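Long-range contacts in alpha-1,2-Mannosidase (Trichoderma reesei, PDB 1HCU), which probably trims alpha-1,2-linked mannose residues from high-mannose N-glycans on glycoproteins, as a calcium-dependent family 47 glycoside hydrolase: residues V19-Q24 / M68-I73; T25-A29 / G428-S432; A92-V98 / P157-P163; G220-F225 / L243-Y248; E249-K253 / Y265-W269. All blocks are in the same frame, centred on the assembly; numbering follows the deposited sequence.

Interaction 1: V19-Q24 / M68-I73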
# COMPACT_ATOMS: atom_id res chain seq x y z
N VAL A 19 6.55 -18.02 6.61
CA VAL A 19 6.62 -16.71 5.97
C VAL A 19 8.05 -16.17 6.09
O VAL A 19 8.61 -15.62 5.14
CB VAL A 19 5.63 -15.72 6.62
CG1 VAL A 19 5.70 -14.37 5.92
CG2 VAL A 19 4.23 -16.29 6.54
N LYS A 20 8.63 -16.35 7.27
CA LYS A 20 9.99 -15.90 7.50
C LYS A 20 10.93 -16.64 6.54
O LYS A 20 11.87 -16.05 6.00
CB LYS A 20 10.37 -16.16 8.96
CG LYS A 20 11.71 -15.59 9.35
CD LYS A 20 11.96 -15.71 10.85
CE LYS A 20 13.33 -15.15 11.17
NZ LYS A 20 13.64 -15.18 12.62
N ALA A 21 10.65 -17.92 6.29
CA ALA A 21 11.45 -18.72 5.38
C ALA A 21 11.33 -18.22 3.93
O ALA A 21 12.31 -18.21 3.19
CB ALA A 21 11.03 -20.20 5.47
N ALA A 22 10.13 -17.80 3.54
CA ALA A 22 9.91 -17.27 2.19
C ALA A 22 10.66 -15.95 2.02
O ALA A 22 11.19 -15.64 0.94
CB ALA A 22 8.43 -17.05 1.92
N PHE A 23 10.72 -15.17 3.09
CA PHE A 23 11.43 -13.90 3.06
C PHE A 23 12.93 -14.18 2.93
O PHE A 23 13.62 -13.55 2.12
CB PHE A 23 11.12 -13.08 4.33
CG PHE A 23 11.82 -11.75 4.39
CD1 PHE A 23 13.14 -11.66 4.82
CD2 PHE A 23 11.17 -10.58 3.99
CE1 PHE A 23 13.80 -10.43 4.86
CE2 PHE A 23 11.82 -9.35 4.02
CZ PHE A 23 13.14 -9.27 4.46
N GLN A 24 13.43 -15.12 3.73
CA GLN A 24 14.85 -15.49 3.70
C GLN A 24 15.30 -15.86 2.29
O GLN A 24 16.32 -15.36 1.79
CB GLN A 24 15.10 -16.68 4.65
CG GLN A 24 16.57 -17.07 4.80
CD GLN A 24 17.37 -16.06 5.59
OE1 GLN A 24 18.52 -15.78 5.26
NE2 GLN A 24 16.77 -15.51 6.63
N MET A 68 11.18 -9.38 11.91
CA MET A 68 11.38 -10.82 11.88
C MET A 68 12.58 -11.25 12.71
O MET A 68 12.83 -12.44 12.89
CB MET A 68 11.56 -11.31 10.44
CG MET A 68 10.30 -11.22 9.59
SD MET A 68 10.62 -11.64 7.87
CE MET A 68 8.99 -12.14 7.31
N GLY A 69 13.35 -10.28 13.19
CA GLY A 69 14.51 -10.62 13.99
C GLY A 69 15.70 -11.08 13.16
O GLY A 69 16.56 -11.82 13.65
N ASP A 70 15.75 -10.66 11.90
CA ASP A 70 16.85 -11.03 11.01
C ASP A 70 18.03 -10.09 11.14
O ASP A 70 18.31 -9.29 10.25
CB ASP A 70 16.37 -11.06 9.56
CG ASP A 70 15.28 -12.08 9.34
OD1 ASP A 70 15.13 -12.96 10.22
OD2 ASP A 70 14.59 -12.01 8.31
N ALA A 71 18.73 -10.21 12.26
CA ALA A 71 19.88 -9.38 12.55
C ALA A 71 20.85 -9.25 11.37
O ALA A 71 21.15 -8.14 10.94
CB ALA A 71 20.61 -9.92 13.78
N ASP A 72 21.32 -10.37 10.84
CA ASP A 72 22.27 -10.34 9.72
C ASP A 72 21.82 -9.52 8.51
O ASP A 72 22.57 -8.68 8.02
CB ASP A 72 22.59 -11.77 9.27
CG ASP A 72 23.56 -12.46 10.19
OD1 ASP A 72 23.66 -12.05 11.37
OD2 ASP A 72 24.23 -13.42 9.74
N ILE A 73 20.62 -9.79 8.02
CA ILE A 73 20.11 -9.04 6.89
C ILE A 73 20.03 -7.56 7.24
O ILE A 73 20.37 -6.71 6.42
CB ILE A 73 18.71 -9.55 6.47
CG1 ILE A 73 18.81 -11.02 6.03
CG2 ILE A 73 18.14 -8.67 5.36
CD1 ILE A 73 17.49 -11.67 5.73
O HOH W 1 13.76 -14.36 7.32
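Met68 meets helix 13-33 twice, once with its side chain and once with its carbonyl. Its extended chain carries SD over one face of the Phe23 ring, 4.1 Å from the ring centroid and 26° off the normal, a Met-aromatic contact offset toward the rim; the terminal CE reaches past it to CG1 of Val19. The carbonyl takes a hydrogen bond from the ammonium of Lys20, NZ to Met68 O being 2.9 Å and the approach nearly along the C=O axis. Gly69 ends the preceding helix in a Schellman motif, its positive phi turning the chain toward Asp70. There, CG stands opposite the carbonyl carbon (chi1 -62°), and the carboxylate divides its work: OD1 forms a salt bridge with Lys20 NZ at 3.6 Å, while OD2 accepts from a water that also donates to Lys20 O. With Lys20 shortened to an alanine, Asp70 would probably lose its charged mate across the contact and Met68 O this donor. Further on, Ile73 brings CD1 to the edge of the Phe23 ring, 4.0 Å from CE1, and near Gln24 NE2. The contact thus pins the turn between helices 56-67 and 71-80 onto helix 13-33, with Phe23 also packed against Thr64 and Ala65 of helix 56-67 and edge-to-face with Phe454 of helix 451-465.

Interaction 2: T25-A29 / G428-S432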
# COMPACT_ATOMS: atom_id res chain seq x y z
N THR A 25 14.54 -16.74 1.65
CA THR A 25 14.82 -17.20 0.29
C THR A 25 14.86 -16.00 -0.68
O THR A 25 15.84 -15.80 -1.42
CB THR A 25 13.74 -18.20 -0.16
OG1 THR A 25 13.75 -19.33 0.72
CG2 THR A 25 13.97 -18.67 -1.58
N SER A 26 13.79 -15.20 -0.66
CA SER A 26 13.68 -14.02 -1.50
C SER A 26 14.89 -13.09 -1.30
O SER A 26 15.46 -12.58 -2.27
CB SER A 26 12.38 -13.28 -1.16
OG SER A 26 11.27 -14.15 -1.27
N TRP A 27 15.29 -12.89 -0.05
CA TRP A 27 16.44 -12.04 0.23
C TRP A 27 17.75 -12.59 -0.32
O TRP A 27 18.49 -11.87 -0.99
CB TRP A 27 16.59 -11.79 1.73
CG TRP A 27 17.83 -11.00 2.03
CD1 TRP A 27 19.02 -11.49 2.51
CD2 TRP A 27 18.05 -9.61 1.77
NE1 TRP A 27 19.96 -10.49 2.56
CE2 TRP A 27 19.39 -9.32 2.11
CE3 TRP A 27 17.23 -8.58 1.27
CZ2 TRP A 27 19.93 -8.04 1.97
CZ3 TRP A 27 17.78 -7.31 1.13
CH2 TRP A 27 19.12 -7.05 1.48
N ASN A 28 18.05 -13.85 -0.01
CA ASN A 28 19.27 -14.50 -0.48
C ASN A 28 19.40 -14.30 -1.99
O ASN A 28 20.44 -13.87 -2.50
CB ASN A 28 19.25 -16.00 -0.19
CG ASN A 28 19.33 -16.33 1.29
OD1 ASN A 28 19.13 -17.47 1.69
ND2 ASN A 28 19.64 -15.33 2.11
N ALA A 29 18.33 -14.63 -2.70
CA ALA A 29 18.32 -14.50 -4.15
C ALA A 29 18.55 -13.05 -4.55
O ALA A 29 19.36 -12.76 -5.44
CB ALA A 29 17.01 -15.02 -4.71
N GLY A 428 12.19 -19.90 -10.12
CA GLY A 428 13.63 -19.72 -10.13
C GLY A 428 14.26 -19.66 -8.76
O GLY A 428 14.10 -20.59 -7.98
N SER A 429 14.96 -18.57 -8.45
CA SER A 429 15.62 -18.43 -7.16
C SER A 429 14.71 -18.01 -6.01
O SER A 429 15.08 -18.16 -4.84
CB SER A 429 16.77 -17.42 -7.27
OG SER A 429 17.61 -17.71 -8.37
N ALA A 430 13.53 -17.47 -6.32
CA ALA A 430 12.60 -17.03 -5.28
C ALA A 430 11.13 -17.08 -5.69
O ALA A 430 10.57 -18.15 -5.88
CB ALA A 430 12.97 -15.63 -4.81
N TYR A 431 10.52 -15.90 -5.82
CA TYR A 431 9.11 -15.80 -6.20
C TYR A 431 8.95 -14.75 -7.29
O TYR A 431 9.72 -13.79 -7.38
CB TYR A 431 8.24 -15.46 -4.98
CG TYR A 431 8.36 -16.46 -3.85
CD1 TYR A 431 9.41 -16.37 -2.93
CD2 TYR A 431 7.48 -17.54 -3.75
CE1 TYR A 431 9.57 -17.34 -1.93
CE2 TYR A 431 7.64 -18.51 -2.76
CZ TYR A 431 8.69 -18.41 -1.86
OH TYR A 431 8.89 -19.39 -0.91
N SER A 432 7.93 -14.91 -8.11
CA SER A 432 7.72 -13.99 -9.21
C SER A 432 6.26 -13.77 -9.55
O SER A 432 5.38 -14.53 -9.16
CB SER A 432 8.46 -14.52 -10.45
OG SER A 432 8.10 -13.81 -11.61
O HOH W 2 17.46 -18.10 -3.24
O HOH W 3 11.31 -20.41 0.87
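Ala29 lays its methyl against Ser429, CB to CB 3.5 Å, and against the methyl of Ala430, so that small groups let a helix and a short strand come close: the CA atoms of Ser26 and Ala430 are 5.0 Å apart. The Ala430 methyl fits against the helix backbone itself, 3.7 Å from CA of Ser26. One turn before Ala29, Thr25 turns CG2 to the Ser429 carbonyl, a 3.5 Å approach to O that is mere packing. Its chi1 of -61° puts OG1 on the side of its own backbone N, where it bonds to Ala21 O and also meets a water shared with Tyr431 OH. A second water donates to Ser429 O and, weakly, to Thr25 O; no direct hydrogen bond joins the two segments. Ser26 OG comes to the edge of the Tyr431 ring, 3.3 Å from CD1, near the ring plane. Its polar needs are met elsewhere, by Ala22 O and by Trp453 NE1, which helps fix the hydroxyl at that ring edge, while Ser429 OG is bonded to Asn45 ND2. The two segments lie almost 400 residues apart in sequence, so the contact ties the first helix of the chain, 13-33, to the two-stranded hairpin 426-427/430-431 that follows helix 408-425, with Trp453 of helix 451-465 and Met449 packed alongside.

Interaction 3: A92-V98 / P157-P163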
# COMPACT_ATOMS: atom_id res chain seq x y z
N ALA A 92 21.23 10.11 -16.54
CA ALA A 92 21.00 11.54 -16.69
C ALA A 92 19.60 11.85 -17.19
O ALA A 92 19.07 11.14 -18.04
CB ALA A 92 22.03 12.13 -17.65
N ASN A 93 19.00 12.91 -16.66
CA ASN A 93 17.67 13.32 -17.06
C ASN A 93 16.62 12.24 -16.80
O ASN A 93 15.60 12.19 -17.49
CB ASN A 93 17.67 13.70 -18.54
CG ASN A 93 18.63 14.85 -18.84
OD1 ASN A 93 18.49 15.95 -18.32
ND2 ASN A 93 19.62 14.58 -19.69
N GLN A 94 16.87 11.38 -15.82
CA GLN A 94 15.92 10.33 -15.50
C GLN A 94 14.82 10.83 -14.56
O GLN A 94 15.11 11.35 -13.48
CB GLN A 94 16.63 9.14 -14.86
CG GLN A 94 15.67 8.02 -14.55
CD GLN A 94 16.35 6.81 -13.96
OE1 GLN A 94 16.84 6.85 -12.84
NE2 GLN A 94 16.37 5.73 -14.72
N GLY A 95 13.57 10.65 -14.97
CA GLY A 95 12.46 11.08 -14.15
C GLY A 95 12.30 10.29 -12.87
O GLY A 95 12.59 9.09 -12.83
N SER A 96 11.85 10.96 -11.81
CA SER A 96 11.65 10.31 -10.52
C SER A 96 10.24 10.53 -10.01
O SER A 96 9.79 11.67 -9.89
CB SER A 96 12.65 10.85 -9.49
OG SER A 96 12.32 10.42 -8.17
N SER A 97 9.54 9.45 -9.70
CA SER A 97 8.17 9.56 -9.18
C SER A 97 8.19 10.03 -7.74
O SER A 97 8.72 9.35 -6.86
CB SER A 97 7.45 8.20 -9.24
OG SER A 97 6.17 8.27 -8.61
N VAL A 98 7.64 11.21 -7.51
CA VAL A 98 7.58 11.75 -6.16
C VAL A 98 6.85 10.75 -5.25
O VAL A 98 7.32 10.42 -4.16
CB VAL A 98 6.81 13.09 -6.14
CG1 VAL A 98 6.71 13.61 -4.72
CG2 VAL A 98 7.51 14.09 -7.05
N PRO A 157 4.09 15.66 -9.90
CA PRO A 157 4.33 14.22 -9.77
C PRO A 157 5.74 13.71 -10.11
O PRO A 157 6.17 12.66 -9.61
CB PRO A 157 3.27 13.61 -10.68
CG PRO A 157 3.18 14.62 -11.79
CD PRO A 157 3.18 15.94 -11.03
N THR A 158 6.45 14.44 -10.95
CA THR A 158 7.79 14.03 -11.37
C THR A 158 8.85 15.12 -11.21
O THR A 158 8.59 16.29 -11.49
CB THR A 158 7.77 13.59 -12.86
OG1 THR A 158 6.79 12.57 -13.05
CG2 THR A 158 9.13 13.06 -13.28
N VAL A 159 10.03 14.72 -10.74
CA VAL A 159 11.16 15.63 -10.57
C VAL A 159 12.42 14.97 -11.14
O VAL A 159 12.40 13.79 -11.50
CB VAL A 159 11.43 15.99 -9.10
CG1 VAL A 159 10.23 16.73 -8.52
CG2 VAL A 159 11.76 14.74 -8.29
N PHE A 160 13.49 15.75 -11.23
CA PHE A 160 14.76 15.25 -11.75
C PHE A 160 15.89 15.73 -10.83
O PHE A 160 15.80 16.82 -10.26
CB PHE A 160 15.01 15.78 -13.17
CG PHE A 160 13.97 15.37 -14.18
CD1 PHE A 160 12.76 16.06 -14.28
CD2 PHE A 160 14.20 14.30 -15.04
CE1 PHE A 160 11.79 15.69 -15.23
CE2 PHE A 160 13.24 13.92 -15.98
CZ PHE A 160 12.04 14.62 -16.08
N PHE A 161 16.93 14.91 -10.68
CA PHE A 161 18.07 15.25 -9.82
C PHE A 161 19.34 15.44 -10.64
O PHE A 161 20.27 16.14 -10.23
CB PHE A 161 18.35 14.14 -8.80
CG PHE A 161 17.34 14.04 -7.70
CD1 PHE A 161 17.49 13.09 -6.69
CD2 PHE A 161 16.24 14.88 -7.67
CE1 PHE A 161 16.55 12.99 -5.66
CE2 PHE A 161 15.29 14.78 -6.65
CZ PHE A 161 15.45 13.83 -5.65
N ASN A 162 19.38 14.79 -11.79
CA ASN A 162 20.52 14.81 -12.67
C ASN A 162 20.11 15.39 -14.02
O ASN A 162 19.20 14.88 -14.66
CB ASN A 162 21.02 13.37 -12.88
CG ASN A 162 22.30 13.30 -13.67
OD1 ASN A 162 22.66 14.23 -14.38
ND2 ASN A 162 23.01 12.17 -13.55
N PRO A 163 20.78 16.47 -14.46
CA PRO A 163 21.90 17.26 -13.93
C PRO A 163 21.65 18.15 -12.69
O PRO A 163 22.58 18.43 -11.94
CB PRO A 163 22.34 18.08 -15.15
CG PRO A 163 21.08 18.12 -16.01
CD PRO A 163 20.63 16.72 -15.91
O HOH W 4 17.07 16.76 -16.27
O HOH W 5 17.37 12.71 -12.48
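Two chain segments run antiparallel here, their end-to-end directions 153° apart, and pair as short strands. Ser96 and Val159 form a hydrogen-bonded pair, Ser96 N to Val159 O at 2.9 Å and Val159 N to Ser96 O at 3.2 Å; Ser97 and Thr158 form the adjoining non-hydrogen-bonded pair. The pairing runs on into the first residue of helix 98-117, where Val98 N donates to Pro157 O at 2.9 Å. At the other end Asn93 N reaches Asn162 O at 2.8 Å from above the carbonyl plane, 44° out of it, and between them a water links Gln94 O to Phe161 N. Among the side chains, Phe160 sets its ring beside the backbone of Asn93 to Gly95, with Asn93 O at its edge 3.3 Å from CE2. On the face that carries Ser96 and Val159, Val98 CG2 packs on Val159 CG1 at 4.1 Å. Asn162, its CG opposite its own backbone N (chi1 -174°), lays its amide beside Ala92, CG to CA 3.7 Å, and ND2 is bonded to Thr89 O. A valine at Asn162 would probably leave Thr89 O without that donor. Ser97 OG caps the N terminus of helix 98-117 at the N of Glu100, the predicted proton donor. Strand 158-160 is the middle one of a three-stranded sheet completed by 166-167, with Val159 resting on Leu144 of helix 127-144.

Interaction 4: G220-F225 / L243-Y248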
# COMPACT_ATOMS: atom_id res chain seq x y z
N GLY A 220 -17.55 13.97 0.15
CA GLY A 220 -16.33 13.25 0.48
C GLY A 220 -15.70 12.51 -0.69
O GLY A 220 -14.51 12.20 -0.65
N LEU A 221 -16.48 12.23 -1.73
CA LEU A 221 -15.97 11.54 -2.91
C LEU A 221 -15.56 12.55 -3.97
O LEU A 221 -16.36 12.94 -4.84
CB LEU A 221 -17.02 10.56 -3.45
CG LEU A 221 -17.36 9.45 -2.45
CD1 LEU A 221 -18.38 8.48 -3.03
CD2 LEU A 221 -16.07 8.72 -2.06
N ILE A 222 -14.30 12.95 -3.89
CA ILE A 222 -13.69 13.94 -4.77
C ILE A 222 -13.26 13.43 -6.13
O ILE A 222 -13.33 12.23 -6.41
CB ILE A 222 -12.46 14.59 -4.07
CG1 ILE A 222 -11.38 13.53 -3.78
CG2 ILE A 222 -12.90 15.22 -2.75
CD1 ILE A 222 -10.05 14.10 -3.26
N GLY A 223 -12.79 14.35 -6.97
CA GLY A 223 -12.33 14.00 -8.31
C GLY A 223 -10.94 13.38 -8.25
O GLY A 223 -10.35 13.28 -7.17
N THR A 224 -10.41 12.99 -9.40
CA THR A 224 -9.11 12.33 -9.49
C THR A 224 -7.92 13.24 -9.80
O THR A 224 -6.84 13.07 -9.22
CB THR A 224 -9.16 11.20 -10.54
OG1 THR A 224 -10.18 10.26 -10.20
CG2 THR A 224 -7.82 10.47 -10.61
N PHE A 225 -8.09 14.18 -10.71
CA PHE A 225 -6.99 15.07 -11.10
C PHE A 225 -7.13 16.51 -10.63
O PHE A 225 -8.19 17.12 -10.76
CB PHE A 225 -6.81 15.02 -12.61
CG PHE A 225 -6.70 13.62 -13.15
CD1 PHE A 225 -7.78 13.03 -13.82
CD2 PHE A 225 -5.53 12.88 -12.98
CE1 PHE A 225 -7.69 11.73 -14.32
CE2 PHE A 225 -5.43 11.58 -13.47
CZ PHE A 225 -6.51 11.00 -14.14
N LEU A 243 -4.82 5.64 -8.67
CA LEU A 243 -5.00 7.08 -8.78
C LEU A 243 -5.76 7.78 -7.65
O LEU A 243 -5.81 9.01 -7.62
CB LEU A 243 -5.69 7.43 -10.10
CG LEU A 243 -5.01 6.97 -11.38
CD1 LEU A 243 -5.91 7.34 -12.54
CD2 LEU A 243 -3.62 7.60 -11.52
N MET A 244 -6.35 7.02 -6.72
CA MET A 244 -7.10 7.64 -5.63
C MET A 244 -6.99 6.91 -4.29
O MET A 244 -6.96 7.54 -3.24
CB MET A 244 -8.58 7.76 -6.03
CG MET A 244 -9.49 8.41 -4.98
SD MET A 244 -11.17 8.78 -5.64
CE MET A 244 -10.83 10.27 -6.61
N ASP A 245 -6.92 5.58 -4.34
CA ASP A 245 -6.85 4.75 -3.13
C ASP A 245 -6.12 5.30 -1.90
O ASP A 245 -6.75 5.57 -0.87
CB ASP A 245 -6.26 3.38 -3.46
CG ASP A 245 -4.98 3.46 -4.29
OD1 ASP A 245 -4.30 4.51 -4.29
OD2 ASP A 245 -4.66 2.44 -4.95
N SER A 246 -4.81 5.46 -2.00
CA SER A 246 -4.05 5.92 -0.84
C SER A 246 -4.41 7.29 -0.26
O SER A 246 -4.01 7.61 0.85
CB SER A 246 -2.53 5.81 -1.12
OG SER A 246 -2.15 6.37 -2.36
N PHE A 247 -5.17 8.10 -1.01
CA PHE A 247 -5.59 9.41 -0.51
C PHE A 247 -6.58 9.25 0.65
O PHE A 247 -6.40 9.86 1.71
CB PHE A 247 -6.26 10.24 -1.62
CG PHE A 247 -7.10 11.36 -1.09
CD1 PHE A 247 -8.49 11.27 -1.08
CD2 PHE A 247 -6.50 12.47 -0.50
CE1 PHE A 247 -9.27 12.26 -0.48
CE2 PHE A 247 -7.28 13.47 0.10
CZ PHE A 247 -8.66 13.36 0.11
N TYR A 248 -7.62 8.45 0.43
CA TYR A 248 -8.62 8.18 1.47
C TYR A 248 -7.95 7.48 2.64
O TYR A 248 -8.26 7.76 3.80
CB TYR A 248 -9.74 7.29 0.92
CG TYR A 248 -10.62 7.98 -0.10
CD1 TYR A 248 -10.94 7.36 -1.31
CD2 TYR A 248 -11.10 9.26 0.13
CE1 TYR A 248 -11.71 8.01 -2.26
CE2 TYR A 248 -11.87 9.92 -0.82
CZ TYR A 248 -12.17 9.29 -2.01
OH TYR A 248 -12.92 9.95 -2.95
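Ile222 holds CG1 between its backbone N and carbonyl carbon (chi1 62°), and an extended chi2 then sends CD1 to the Phe247 ring, which arrives from the opposing direction with CE1 at 3.4 Å. Met244 bends only at its end, chi3 -77°, bringing CE up to two consecutive carbonyl oxygens, 3.2 Å from Ile222 O and 3.1 Å from Gly223 O. These are close methyl-to-oxygen approaches, and Ile222 O has its own hydrogen bond from Tyr296 OH. Thr224 OG1 is also near CE but is bonded to Ser237 O, while its CG2 packs on CB of Leu243 at 3.7 Å and sits over the centre of the following Phe225 ring. Leu243 continues outward, CD1 reaching CZ of Phe225 at 4.0 Å. At the far end the Tyr248 ring meets Gly220 O with its edge, CE2 to O 3.5 Å, and the Leu221 side chain crosses it at about a right angle, CD2 to CZ 3.9 Å. Asp245, predicted to belong to the active site, lies in the same segment, near the start of the helix. The loop leading into strand 225-227 thus packs along the approach to helix 245-257 and its first turn, mostly through apolar groups. Around them stand Val175 of helix 175-178, Glu205 and Leu208 of helix 196-209 against Phe247, and Tyr296 of strand 292-297.

Interaction 5: E249-K253 / Y265-W269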
# COMPACT_ATOMS: atom_id res chain seq x y z
N GLU A 249 -7.02 6.58 2.32
CA GLU A 249 -6.28 5.82 3.33
C GLU A 249 -5.54 6.73 4.31
O GLU A 249 -5.66 6.57 5.53
CB GLU A 249 -5.27 4.87 2.64
CG GLU A 249 -4.45 3.95 3.57
CD GLU A 249 -3.36 3.16 2.82
OE1 GLU A 249 -2.53 2.49 3.48
OE2 GLU A 249 -3.33 3.21 1.57
N TYR A 250 -4.76 7.68 3.79
CA TYR A 250 -3.98 8.56 4.65
C TYR A 250 -4.81 9.54 5.47
O TYR A 250 -4.34 10.08 6.47
CB TYR A 250 -2.92 9.32 3.83
CG TYR A 250 -1.62 8.56 3.64
CD1 TYR A 250 -0.52 9.17 3.02
CD2 TYR A 250 -1.50 7.23 4.02
CE1 TYR A 250 0.67 8.46 2.79
CE2 TYR A 250 -0.31 6.51 3.80
CZ TYR A 250 0.76 7.13 3.18
OH TYR A 250 1.89 6.39 2.92
N LEU A 251 -6.05 9.77 5.04
CA LEU A 251 -6.93 10.67 5.76
C LEU A 251 -7.15 10.18 7.19
O LEU A 251 -6.96 10.92 8.16
CB LEU A 251 -8.26 10.77 5.03
CG LEU A 251 -8.70 12.09 4.39
CD1 LEU A 251 -7.56 12.87 3.79
CD2 LEU A 251 -9.72 11.75 3.33
N ILE A 252 -7.55 8.92 7.33
CA ILE A 252 -7.78 8.35 8.65
C ILE A 252 -6.46 8.02 9.34
O ILE A 252 -6.37 8.07 10.57
CB ILE A 252 -8.66 7.07 8.56
CG1 ILE A 252 -9.05 6.59 9.96
CG2 ILE A 252 -7.90 5.99 7.82
CD1 ILE A 252 -9.93 7.56 10.72
N LYS A 253 -5.43 7.71 8.57
CA LYS A 253 -4.14 7.38 9.18
C LYS A 253 -3.47 8.59 9.83
O LYS A 253 -2.73 8.44 10.80
CB LYS A 253 -3.21 6.71 8.16
CG LYS A 253 -3.61 5.26 7.89
CD LYS A 253 -2.58 4.51 7.06
CE LYS A 253 -2.96 3.05 6.90
NZ LYS A 253 -1.94 2.29 6.10
N TYR A 265 -9.05 15.90 8.98
CA TYR A 265 -8.76 14.83 8.01
C TYR A 265 -9.73 13.69 8.29
O TYR A 265 -10.26 13.06 7.38
CB TYR A 265 -7.32 14.33 8.19
CG TYR A 265 -6.24 15.18 7.55
CD1 TYR A 265 -5.24 14.58 6.78
CD2 TYR A 265 -6.20 16.56 7.71
CE1 TYR A 265 -4.23 15.34 6.18
CE2 TYR A 265 -5.20 17.33 7.12
CZ TYR A 265 -4.22 16.71 6.35
OH TYR A 265 -3.23 17.45 5.74
N LYS A 266 -9.96 13.45 9.58
CA LYS A 266 -10.87 12.41 10.05
C LYS A 266 -12.29 12.67 9.54
O LYS A 266 -12.97 11.75 9.11
CB LYS A 266 -10.88 12.38 11.58
CG LYS A 266 -11.99 11.51 12.15
CD LYS A 266 -12.51 12.05 13.47
CE LYS A 266 -13.11 13.43 13.31
NZ LYS A 266 -13.74 13.92 14.57
N ASP A 267 -12.72 13.93 9.59
CA ASP A 267 -14.06 14.29 9.11
C ASP A 267 -14.20 14.05 7.61
O ASP A 267 -15.23 13.58 7.15
CB ASP A 267 -14.39 15.75 9.43
CG ASP A 267 -14.74 15.98 10.90
OD1 ASP A 267 -14.91 14.98 11.65
OD2 ASP A 267 -14.86 17.16 11.30
N ARG A 268 -13.16 14.37 6.84
CA ARG A 268 -13.22 14.16 5.39
C ARG A 268 -13.29 12.66 5.06
O ARG A 268 -13.90 12.27 4.06
CB ARG A 268 -12.02 14.82 4.70
CG ARG A 268 -11.97 16.34 4.84
CD ARG A 268 -13.25 17.01 4.30
NE ARG A 268 -13.49 16.69 2.90
CZ ARG A 268 -14.50 17.16 2.17
NH1 ARG A 268 -15.38 17.99 2.71
NH2 ARG A 268 -14.62 16.80 0.90
N TRP A 269 -12.68 11.84 5.91
CA TRP A 269 -12.68 10.39 5.74
C TRP A 269 -14.10 9.84 5.99
O TRP A 269 -14.60 9.01 5.23
CB TRP A 269 -11.72 9.74 6.75
CG TRP A 269 -11.56 8.26 6.55
CD1 TRP A 269 -10.73 7.64 5.67
CD2 TRP A 269 -12.32 7.22 7.18
NE1 TRP A 269 -10.93 6.28 5.70
CE2 TRP A 269 -11.90 5.99 6.62
CE3 TRP A 269 -13.32 7.20 8.16
CZ2 TRP A 269 -12.44 4.76 7.00
CZ3 TRP A 269 -13.86 5.97 8.55
CH2 TRP A 269 -13.42 4.77 7.96
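Segments 249-253 and 265-269, of helices 245-257 and 263-280, pass with their axes 7.8 Å apart at closest and cross at -135°, so close that CA of Leu251 and CA of Tyr265 are separated by only 5.1 Å. Ile252 sets CB over one face of the Trp269 indole, 3.6 Å from the centroid of the five-membered ring and 9° off its normal, a CH-pi contact. Its CG2, held between the backbone N and the carbonyl carbon, continues the overlap toward NE1. Trp269 has chi1 -174°, which lays the indole back toward the partner helix, and CB of Leu251 meets it near the ring plane. The pair is a helical hairpin, the two helices joined by a short connection, as befits the alpha-helical barrel of family 47 enzymes. Leu251 fills the angle between them. CG packs on Tyr265 O at 3.5 Å, the Leu251 and Tyr265 side chains cross at about a right angle, CD1 to CD1 4.2 Å, and CD2 lies against CB of Arg268. In return, CB of Tyr265 comes 3.4 Å from Leu251 O. On the side away from helix 263-280, Lys253 NZ bridges to Glu249 OE1 at 2.7 Å, and Glu249 OE2 is hydrogen-bonded to Thr485 OG1, a residue of the calcium site.

How the interactions relate
Four of the five contacts are buried; interaction 3 is only partly so, with several of its residues at the surface. Two pairs share an element: interactions 1 and 2 both use helix 13-33 and touch through Ile73 and Trp27, while interactions 4 and 5 both use helix 245-257 and meet where Tyr248 O nears Trp269. These pairs lie on opposite sides of the chain's centre. Chemistry follows place. Interaction 3 relies on backbone hydrogen bonds between strands, interaction 1 adds a salt bridge to aromatic packing, and interaction 2 packs small side chains directly and adds water bridges. Interactions 4 and 5 are largely apolar across the contact, with a predicted active-site residue on the helix they share and a calcium-site residue beside it.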